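PDB 4RK1: ribose transcriptional regulator from Enterococcus faecium DO, which binds ribose in its sugar-binding domain and probably acts as a DNA-binding transcriptional repressor of the LacI family. Local coordinates for residues B[22-25]-B[26-29]; B[220-223]-B[224-227]; B[236-239]-B[240-243]. All coordinates share one frame; numbering follows the deposited sequence.

Contact 1 (B[22-25]-B[26-29]); sequences FSTL and MRGI
Leu25 and Ile29 meet one helical turn apart, CG of Leu25 lying 4.1 Å from CD1 of Ile29, the two side chains slanting across each other. Ile29 carries CG1 beside its own backbone N (chi1 -69°), which lays that branch back over the preceding turn: Ile29 CG1 comes to 3.5 Å from Leu25 O, the same carbonyl that accepts the Ile29 N-H at 3.0 Å from N to O. With Met26 N to Phe22 O, Arg27 N to Ser23 O and Gly28 N to Thr24 O, it makes four successive i+4 to i bonds of a regular alpha-helix. On the exposed flank a water joins the side chains of Thr24 and Arg27, 2.8 Å from Thr24 OG1 and accepting a weak bond from Arg27 NH2. The Arg27 chain bends at chi3 (59°), which brings the guanidinium back beside Thr24, whose CG2 stands obliquely to it, 4.4 Å from NH2. Thr24 OG1 is also hydrogen-bonded to Pro20 O in the first turn, as is Ser23 OG. This is helix 20-33, the crossover of the beta-alpha-beta unit formed with parallel strands 9-14 and 39-44 in the periplasmic-binding-protein fold. The selenomethionine at Met26 leaves the helix on the side of those strands and packs on Val12, Thr40 and Leu42. Phe22, near the start of the helix, belongs to the ribose pocket and touches the sugar, while Arg27 packs on Thr18 of the second subunit.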
ATOM      1  N   PHE B  22      -6.828  -2.233  -0.848  1.00 21.20           N
ATOM      2  CA  PHE B  22      -7.627  -1.015  -0.938  1.00 27.48           C
ATOM      3  C   PHE B  22      -6.992   0.051  -1.810  1.00 24.08           C
ATOM      4  O   PHE B  22      -7.708   0.827  -2.435  1.00 27.35           O
ATOM      5  CB  PHE B  22      -7.968  -0.479   0.446  1.00 23.36           C
ATOM      6  CG  PHE B  22      -8.897  -1.371   1.188  1.00 24.09           C
ATOM      7  CD1 PHE B  22     -10.198  -1.529   0.747  1.00 29.89           C
ATOM      8  CD2 PHE B  22      -8.461  -2.102   2.277  1.00 26.90           C
ATOM      9  CE1 PHE B  22     -11.059  -2.389   1.391  1.00 28.45           C
ATOM     10  CE2 PHE B  22      -9.322  -2.959   2.935  1.00 26.53           C
ATOM     11  CZ  PHE B  22     -10.615  -3.109   2.486  1.00 26.74           C
ATOM     12  N   SER B  23      -5.662   0.077  -1.892  1.00 25.40           N
ATOM     13  CA  SER B  23      -5.019   1.021  -2.807  1.00 25.57           C
ATOM     14  C   SER B  23      -5.196   0.557  -4.261  1.00 24.30           C
ATOM     15  O   SER B  23      -5.419   1.376  -5.146  1.00 25.90           O
ATOM     16  CB  SER B  23      -3.556   1.287  -2.438  1.00 28.05           C
ATOM     17  OG  SER B  23      -2.820   0.097  -2.303  1.00 27.62           O
ATOM     18  N   THR B  24      -5.157  -0.747  -4.510  1.00 25.33           N
ATOM     19  CA  THR B  24      -5.441  -1.249  -5.854  1.00 26.94           C
ATOM     20  C   THR B  24      -6.912  -1.049  -6.224  1.00 33.84           C
ATOM     21  O   THR B  24      -7.215  -0.749  -7.372  1.00 25.29           O
ATOM     22  CB  THR B  24      -5.024  -2.718  -6.002  1.00 27.22           C
ATOM     23  OG1 THR B  24      -3.604  -2.806  -5.861  1.00 28.46           O
ATOM     24  CG2 THR B  24      -5.419  -3.266  -7.356  1.00 32.69           C
ATOM     25  N   LEU B  25      -7.814  -1.217  -5.253  1.00 24.17           N
ATOM     26  CA  LEU B  25      -9.230  -0.929  -5.456  1.00 28.19           C
ATOM     27  C   LEU B  25      -9.406   0.505  -5.919  1.00 28.66           C
ATOM     28  O   LEU B  25     -10.093   0.778  -6.902  1.00 27.52           O
ATOM     29  CB  LEU B  25     -10.008  -1.133  -4.163  1.00 26.88           C
ATOM     30  CG  LEU B  25     -11.512  -0.844  -4.243  1.00 28.63           C
ATOM     31  CD1 LEU B  25     -12.220  -2.039  -4.868  1.00 32.33           C
ATOM     32  CD2 LEU B  25     -12.059  -0.561  -2.857  1.00 35.19           C
HETATM   33  N   MSE B  26      -8.766   1.413  -5.198  1.00 29.71           N
HETATM   34  CA  MSE B  26      -8.777   2.828  -5.552  1.00 25.76           C
HETATM   35  C   MSE B  26      -8.292   3.101  -6.938  1.00 26.52           C
HETATM   36  O   MSE B  26      -8.898   3.892  -7.657  1.00 25.62           O
HETATM   37  CB  MSE B  26      -7.900   3.606  -4.587  1.00 26.14           C
HETATM   38  CG  MSE B  26      -8.789   4.452  -3.724  1.00 81.36           C
HETATM   39 SE   MSE B  26      -9.250   6.014  -4.810  1.00 62.97          SE
HETATM   40  CE  MSE B  26      -7.534   6.867  -4.269  1.00 61.10           C
ATOM     41  N   ARG B  27      -7.200   2.463  -7.333  1.00 25.93           N
ATOM     42  CA  ARG B  27      -6.694   2.610  -8.708  1.00 28.79           C
ATOM     43  C   ARG B  27      -7.725   2.182  -9.753  1.00 33.14           C
ATOM     44  O   ARG B  27      -7.843   2.812 -10.800  1.00 28.31           O
ATOM     45  CB  ARG B  27      -5.391   1.820  -8.914  1.00 32.50           C
ATOM     46  CG  ARG B  27      -4.126   2.640  -8.693  1.00 59.67           C
ATOM     47  CD  ARG B  27      -2.872   1.898  -9.145  1.00120.71           C
ATOM     48  NE  ARG B  27      -2.890   1.524 -10.565  1.00 59.56           N
ATOM     49  CZ  ARG B  27      -3.039   0.285 -11.044  1.00 99.91           C
ATOM     50  NH1 ARG B  27      -3.040   0.090 -12.358  1.00 66.51           N
ATOM     51  NH2 ARG B  27      -3.184  -0.765 -10.235  1.00 59.20           N
ATOM     52  N   GLY B  28      -8.469   1.108  -9.481  1.00 30.64           N
ATOM     53  CA  GLY B  28      -9.515   0.667 -10.405  1.00 28.78           C
ATOM     54  C   GLY B  28     -10.649   1.678 -10.510  1.00 26.64           C
ATOM     55  O   GLY B  28     -11.156   1.948 -11.593  1.00 26.24           O
ATOM     56  N   ILE B  29     -11.038   2.237  -9.368  1.00 23.78           N
ATOM     57  CA  ILE B  29     -12.045   3.298  -9.321  1.00 23.95           C
ATOM     58  C   ILE B  29     -11.582   4.517 -10.128  1.00 26.93           C
ATOM     59  O   ILE B  29     -12.302   4.983 -11.012  1.00 27.20           O
ATOM     60  CB  ILE B  29     -12.351   3.712  -7.874  1.00 23.53           C
ATOM     61  CG1 ILE B  29     -13.092   2.580  -7.151  1.00 24.37           C
ATOM     62  CG2 ILE B  29     -13.178   4.991  -7.833  1.00 30.83           C
ATOM     63  CD1 ILE B  29     -13.094   2.713  -5.638  1.00 21.76           C
TER
HETATM   64  O   HOH W   1      -2.210  -1.569  -7.991  1.00 41.88           O

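Contact 2 (B[220-223]-B[224-227]). With RIB (alpha-D-ribofuranose), chain K.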
ATOM      1  N   ASP B 220      -6.655 -12.752  -1.562  1.00 22.06           N
ATOM      2  CA  ASP B 220      -6.739 -11.458  -2.288  1.00 23.69           C
ATOM      3  C   ASP B 220      -6.011 -11.533  -3.631  1.00 23.18           C
ATOM      4  O   ASP B 220      -6.529 -11.076  -4.633  1.00 21.22           O
ATOM      5  CB  ASP B 220      -6.175 -10.251  -1.523  1.00 23.47           C
ATOM      6  CG  ASP B 220      -7.067  -9.790  -0.396  1.00 28.19           C
ATOM      7  OD1 ASP B 220      -8.245 -10.228  -0.312  1.00 26.55           O
ATOM      8  OD2 ASP B 220      -6.563  -8.986   0.415  1.00 25.99           O
ATOM      9  N   ASN B 221      -4.809 -12.106  -3.617  1.00 22.08           N
ATOM     10  CA  ASN B 221      -3.861 -12.015  -4.716  1.00 23.49           C
ATOM     11  C   ASN B 221      -3.378 -10.586  -4.965  1.00 31.84           C
ATOM     12  O   ASN B 221      -3.362 -10.114  -6.093  1.00 22.77           O
ATOM     13  CB  ASN B 221      -4.435 -12.624  -6.007  1.00 21.93           C
ATOM     14  CG  ASN B 221      -3.374 -12.833  -7.072  1.00 27.42           C
ATOM     15  OD1 ASN B 221      -2.262 -13.275  -6.778  1.00 26.85           O
ATOM     16  ND2 ASN B 221      -3.706 -12.501  -8.310  1.00 23.67           N
ATOM     17  N   ILE B 222      -2.974  -9.892  -3.909  1.00 22.55           N
ATOM     18  CA  ILE B 222      -2.291  -8.605  -4.093  1.00 27.26           C
ATOM     19  C   ILE B 222      -0.957  -8.873  -4.796  1.00 25.61           C
ATOM     20  O   ILE B 222      -0.447  -9.998  -4.757  1.00 25.24           O
ATOM     21  CB  ILE B 222      -2.135  -7.815  -2.766  1.00 26.68           C
ATOM     22  CG1 ILE B 222      -1.334  -8.602  -1.711  1.00 27.04           C
ATOM     23  CG2 ILE B 222      -3.509  -7.449  -2.216  1.00 27.20           C
ATOM     24  CD1 ILE B 222      -0.923  -7.771  -0.510  1.00 28.81           C
ATOM     25  N   ASP B 223      -0.426  -7.865  -5.487  1.00 22.88           N
ATOM     26  CA  ASP B 223       0.791  -8.027  -6.312  1.00 23.82           C
ATOM     27  C   ASP B 223       1.967  -8.674  -5.575  1.00 24.35           C
ATOM     28  O   ASP B 223       2.686  -9.500  -6.149  1.00 26.36           O
ATOM     29  CB  ASP B 223       1.258  -6.663  -6.873  1.00 32.44           C
ATOM     30  CG  ASP B 223       0.401  -6.166  -8.020  1.00 78.98           C
ATOM     31  OD1 ASP B 223      -0.486  -6.908  -8.482  1.00 52.77           O
ATOM     32  OD2 ASP B 223       0.617  -5.020  -8.466  1.00 61.32           O
HETATM   33  N   MSE B 224       2.151  -8.313  -4.306  1.00 21.37           N
HETATM   34  CA  MSE B 224       3.283  -8.817  -3.499  1.00 23.75           C
HETATM   35  C   MSE B 224       3.388 -10.324  -3.428  1.00 22.78           C
HETATM   36  O   MSE B 224       4.494 -10.861  -3.212  1.00 23.14           O
HETATM   37  CB  MSE B 224       3.224  -8.186  -2.101  1.00 25.74           C
HETATM   38  CG  MSE B 224       4.504  -8.346  -1.284  1.00 23.58           C
HETATM   39 SE   MSE B 224       5.956  -7.222  -2.017  1.00 32.19          SE
HETATM   40  CE  MSE B 224       7.537  -8.206  -1.363  1.00 34.59           C
ATOM     41  N   CYS B 225       2.271 -11.029  -3.626  1.00 21.17           N
ATOM     42  CA  CYS B 225       2.274 -12.513  -3.649  1.00 24.25           C
ATOM     43  C   CYS B 225       3.315 -13.109  -4.598  1.00 29.34           C
ATOM     44  O   CYS B 225       3.848 -14.186  -4.354  1.00 24.99           O
ATOM     45  CB  CYS B 225       0.904 -13.040  -4.064  1.00 29.78           C
ATOM     46  SG  CYS B 225      -0.399 -12.850  -2.840  1.00 26.34           S
ATOM     47  N   GLU B 226       3.598 -12.397  -5.681  1.00 25.16           N
ATOM     48  CA  GLU B 226       4.547 -12.868  -6.684  1.00 26.51           C
ATOM     49  C   GLU B 226       5.994 -12.443  -6.426  1.00 30.70           C
ATOM     50  O   GLU B 226       6.891 -12.837  -7.165  1.00 28.44           O
ATOM     51  CB  GLU B 226       4.091 -12.404  -8.078  1.00 29.47           C
ATOM     52  CG  GLU B 226       2.761 -13.026  -8.479  1.00 36.96           C
ATOM     53  CD  GLU B 226       2.495 -13.001  -9.969  1.00 43.50           C
ATOM     54  OE1 GLU B 226       2.686 -11.943 -10.598  1.00 58.90           O
ATOM     55  OE2 GLU B 226       2.085 -14.047 -10.506  1.00 55.72           O
ATOM     56  N   TYR B 227       6.216 -11.633  -5.394  1.00 25.17           N
ATOM     57  CA  TYR B 227       7.532 -11.106  -5.098  1.00 23.02           C
ATOM     58  C   TYR B 227       8.165 -11.746  -3.873  1.00 28.67           C
ATOM     59  O   TYR B 227       9.345 -11.572  -3.643  1.00 35.32           O
ATOM     60  CB  TYR B 227       7.477  -9.575  -4.955  1.00 25.19           C
ATOM     61  CG  TYR B 227       7.142  -8.900  -6.263  1.00 25.16           C
ATOM     62  CD1 TYR B 227       5.833  -8.833  -6.714  1.00 22.88           C
ATOM     63  CD2 TYR B 227       8.141  -8.355  -7.071  1.00 26.00           C
ATOM     64  CE1 TYR B 227       5.514  -8.243  -7.927  1.00 25.75           C
ATOM     65  CE2 TYR B 227       7.829  -7.770  -8.283  1.00 19.74           C
ATOM     66  CZ  TYR B 227       6.522  -7.710  -8.705  1.00 25.10           C
ATOM     67  OH  TYR B 227       6.231  -7.117  -9.920  1.00 26.40           O
TER
HETATM   68  O5  RIB K 401      -7.089  -7.724   2.386  1.00 26.42           O
HETATM   69  C5  RIB K 401      -7.996  -6.867   3.093  1.00 40.48           C
HETATM   70  C4  RIB K 401      -9.258  -7.596   3.226  1.00 47.35           C
HETATM   71  O4  RIB K 401     -10.246  -6.793   3.894  1.00 29.74           O
HETATM   72  C3  RIB K 401      -9.579  -7.876   1.765  1.00 30.86           C
HETATM   73  O3  RIB K 401      -9.628  -9.286   1.656  1.00 25.07           O
HETATM   74  C2  RIB K 401     -10.872  -7.123   1.535  1.00 27.04           C
HETATM   75  O2  RIB K 401     -11.863  -7.913   0.898  1.00 25.62           O
HETATM   76  C1  RIB K 401     -11.249  -6.513   2.901  1.00 39.62           C
HETATM   77  O1  RIB K 401     -12.543  -6.887   3.333  1.00 27.69           O
HETATM   78  O   HOH W   2       2.188  -9.542  -8.917  1.00 46.73           O
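The backbone from Ile222 winds into a short 3-10 turn, with Cys225 N bonded to Ile222 O at 3.1 Å and Glu226 N to Asp223 O, also at 3.1 Å. Asp223 O takes more than the Glu226 N-H. A water sits 2.8 Å from Asp223 O and 3.0 Å from Glu226 OE1, bridging them, though other acceptors may compete for its protons. The Tyr227 ring brings its edge to the same carbonyl oxygen, in the ring plane, with CD1 3.3 Å from Asp223 O. Cys225 folds its sulfur back beside its own N (chi1 -72°), placing SG 3.4 Å from Ile222 O and 4.0 Å from Asn221 CA. Ile222 offers looser apolar contacts, CG1 near Cys225 SG and CD1 near CB of Met224, a selenomethionine. The turn belongs to the loop between strands 215-218 and 233-236, beside the sugar cleft between the two lobes of a LacI-type periplasmic-binding-protein fold. At its start Asp220 reaches into the pocket: ribose O3 donates to Asp220 OD1 at 2.6 Å. The sugar is also held by Asp94, Gln95, Asn139, Arg143 and Asn192. Next to Asp220, Asp193 OD2 accepts the backbone N-H of Ile222 and, weakly, that of Asn221, while Asn221 OD1 is hydrogen-bonded to Arg273. The far end of the turn faces the second subunit, where Arg201 of that chain makes a cation-pi contact with Tyr227, and Met224 packs on Ile228 of the second subunit.

Contact 3 (B[236-239]-B[240-243]); sequences AQPI and FELG. With RIB (alpha-D-ribofuranose), chain K.
Phe240 sets its CB 3.7 Å from Ile239 C in the first turn of a helix, and with CG anti to the backbone N (chi1 -176°) its ring extends to Arg27 and Asp31 of helix 20-33. Glu241 lies over the proline instead. Its CB is 3.7 Å from Pro238 O, and its extended chain brings OE1 alongside the pyrrolidine ring, 3.7 Å from Pro238 CB. Leu242 closes the first helical bond, its N donating to Pro238 O at 2.8 Å. Pro238 is the N-cap residue of helix 239-255 and the centre of an inverse gamma turn, where the chain changes course after strand 233-236; here it passes from one lobe to the other, consistent with one of the interlobe linkers of the periplasmic-binding-protein fold. Leu242 CB rests on the carbonyls of that opening turn, 3.3 Å from both Ile239 O and Pro238 O, and the rest of the side chain packs on Val105 of strand 103-107 and on Leu25. Gly243 continues the helix, its N bonded to Ile239 O at 3.1 Å and an angle of 160° at the hydrogen. Just ahead of the cap, Gln237 sends its extended side chain into the ribose pocket, where its terminal amide lies beside the sugar, and Pro238 rests against Leu266 and Thr107.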
ATOM      1  N   ALA B 236      -7.650 -15.367  -5.509  1.00 22.66           N
ATOM      2  CA  ALA B 236      -7.603 -14.073  -6.155  1.00 22.80           C
ATOM      3  C   ALA B 236      -8.985 -13.439  -6.180  1.00 29.43           C
ATOM      4  O   ALA B 236      -9.913 -14.021  -6.702  1.00 26.52           O
ATOM      5  CB  ALA B 236      -7.077 -14.207  -7.581  1.00 23.20           C
ATOM      6  N   GLN B 237      -9.106 -12.252  -5.595  1.00 26.40           N
ATOM      7  CA  GLN B 237     -10.211 -11.358  -5.875  1.00 24.26           C
ATOM      8  C   GLN B 237      -9.816 -10.535  -7.094  1.00 23.80           C
ATOM      9  O   GLN B 237      -8.643 -10.203  -7.250  1.00 24.25           O
ATOM     10  CB  GLN B 237     -10.452 -10.415  -4.701  1.00 25.84           C
ATOM     11  CG  GLN B 237     -10.995 -11.066  -3.445  1.00 25.12           C
ATOM     12  CD  GLN B 237     -11.487 -10.040  -2.449  1.00 24.20           C
ATOM     13  OE1 GLN B 237     -10.850  -9.784  -1.422  1.00 29.35           O
ATOM     14  NE2 GLN B 237     -12.611  -9.422  -2.758  1.00 24.78           N
ATOM     15  N   PRO B 238     -10.777 -10.200  -7.970  1.00 27.09           N
ATOM     16  CA  PRO B 238     -10.443  -9.342  -9.109  1.00 25.59           C
ATOM     17  C   PRO B 238     -10.462  -7.877  -8.649  1.00 22.88           C
ATOM     18  O   PRO B 238     -11.440  -7.150  -8.881  1.00 31.37           O
ATOM     19  CB  PRO B 238     -11.570  -9.642 -10.103  1.00 34.38           C
ATOM     20  CG  PRO B 238     -12.751  -9.946  -9.228  1.00 29.85           C
ATOM     21  CD  PRO B 238     -12.191 -10.621  -7.993  1.00 25.01           C
ATOM     22  N   ILE B 239      -9.380  -7.458  -8.004  1.00 25.31           N
ATOM     23  CA  ILE B 239      -9.382  -6.251  -7.159  1.00 27.90           C
ATOM     24  C   ILE B 239      -9.579  -4.991  -7.992  1.00 27.04           C
ATOM     25  O   ILE B 239     -10.440  -4.164  -7.710  1.00 26.71           O
ATOM     26  CB  ILE B 239      -8.067  -6.079  -6.366  1.00 23.24           C
ATOM     27  CG1 ILE B 239      -7.709  -7.352  -5.595  1.00 25.53           C
ATOM     28  CG2 ILE B 239      -8.191  -4.908  -5.391  1.00 29.96           C
ATOM     29  CD1 ILE B 239      -6.291  -7.373  -5.088  1.00 27.09           C
ATOM     30  N   PHE B 240      -8.759  -4.854  -9.023  1.00 27.08           N
ATOM     31  CA  PHE B 240      -8.804  -3.687  -9.887  1.00 25.68           C
ATOM     32  C   PHE B 240     -10.170  -3.598 -10.562  1.00 26.40           C
ATOM     33  O   PHE B 240     -10.772  -2.525 -10.612  1.00 28.78           O
ATOM     34  CB  PHE B 240      -7.666  -3.787 -10.923  1.00 32.77           C
ATOM     35  CG  PHE B 240      -7.532  -2.582 -11.821  1.00 32.26           C
ATOM     36  CD1 PHE B 240      -6.845  -1.457 -11.398  1.00 28.74           C
ATOM     37  CD2 PHE B 240      -8.058  -2.596 -13.110  1.00 39.12           C
ATOM     38  CE1 PHE B 240      -6.688  -0.362 -12.232  1.00 35.93           C
ATOM     39  CE2 PHE B 240      -7.918  -1.497 -13.944  1.00 33.83           C
ATOM     40  CZ  PHE B 240      -7.233  -0.380 -13.505  1.00 29.41           C
ATOM     41  N   GLU B 241     -10.658  -4.733 -11.064  1.00 27.73           N
ATOM     42  CA  GLU B 241     -11.966  -4.805 -11.732  1.00 26.72           C
ATOM     43  C   GLU B 241     -13.111  -4.485 -10.794  1.00 25.81           C
ATOM     44  O   GLU B 241     -14.094  -3.895 -11.215  1.00 22.76           O
ATOM     45  CB  GLU B 241     -12.206  -6.199 -12.333  1.00 31.90           C
ATOM     46  CG  GLU B 241     -13.453  -6.304 -13.208  1.00 49.90           C
ATOM     47  CD  GLU B 241     -13.789  -7.731 -13.622  1.00 63.03           C
ATOM     48  OE1 GLU B 241     -12.981  -8.645 -13.369  1.00 55.17           O
ATOM     49  OE2 GLU B 241     -14.872  -7.942 -14.204  1.00 52.18           O
ATOM     50  N   LEU B 242     -12.986  -4.909  -9.537  1.00 27.76           N
ATOM     51  CA  LEU B 242     -13.945  -4.568  -8.493  1.00 28.55           C
ATOM     52  C   LEU B 242     -14.057  -3.053  -8.345  1.00 23.98           C
ATOM     53  O   LEU B 242     -15.155  -2.500  -8.280  1.00 25.93           O
ATOM     54  CB  LEU B 242     -13.521  -5.215  -7.169  1.00 26.39           C
ATOM     55  CG  LEU B 242     -14.329  -4.916  -5.916  1.00 28.70           C
ATOM     56  CD1 LEU B 242     -15.763  -5.377  -6.089  1.00 35.33           C
ATOM     57  CD2 LEU B 242     -13.683  -5.594  -4.717  1.00 30.56           C
ATOM     58  N   GLY B 243     -12.917  -2.381  -8.329  1.00 23.08           N
ATOM     59  CA  GLY B 243     -12.894  -0.918  -8.293  1.00 24.67           C
ATOM     60  C   GLY B 243     -13.530  -0.277  -9.506  1.00 22.50           C
ATOM     61  O   GLY B 243     -14.362   0.623  -9.380  1.00 22.76           O
TER
HETATM   62  O5  RIB K 401      -7.089  -7.724   2.386  1.00 26.42           O
HETATM   63  C5  RIB K 401      -7.996  -6.867   3.093  1.00 40.48           C
HETATM   64  C4  RIB K 401      -9.258  -7.596   3.226  1.00 47.35           C
HETATM   65  O4  RIB K 401     -10.246  -6.793   3.894  1.00 29.74           O
HETATM   66  C3  RIB K 401      -9.579  -7.876   1.765  1.00 30.86           C
HETATM   67  O3  RIB K 401      -9.628  -9.286   1.656  1.00 25.07           O
HETATM   68  C2  RIB K 401     -10.872  -7.123   1.535  1.00 27.04           C
HETATM   69  O2  RIB K 401     -11.863  -7.913   0.898  1.00 25.62           O
HETATM   70  C1  RIB K 401     -11.249  -6.513   2.901  1.00 39.62           C
HETATM   71  O1  RIB K 401     -12.543  -6.887   3.333  1.00 27.69           O

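In the fold
Contact 1 is the most buried of the three, within a regular helix backed by strands 9-14 and 39-44; contacts 2 and 3 are only partly buried. Contacts 1 and 3 belong to neighbouring helices, 20-33 and 239-255, with centres about 8 Å apart; Ile29 CG1 meets Gly243 O at 3.2 Å and Gly28 CA lies against the Phe240 ring. Contacts 2 and 3 sit side by side through Asp220 O and Gln237 N, probably hydrogen-bonded, and both touch ribose. Each contact supplies a pocket residue, but of different character: aromatic Phe22, acidic Asp220 and amide-bearing Gln237. Contacts 1 and 2 also reach the second subunit; contact 3 does not.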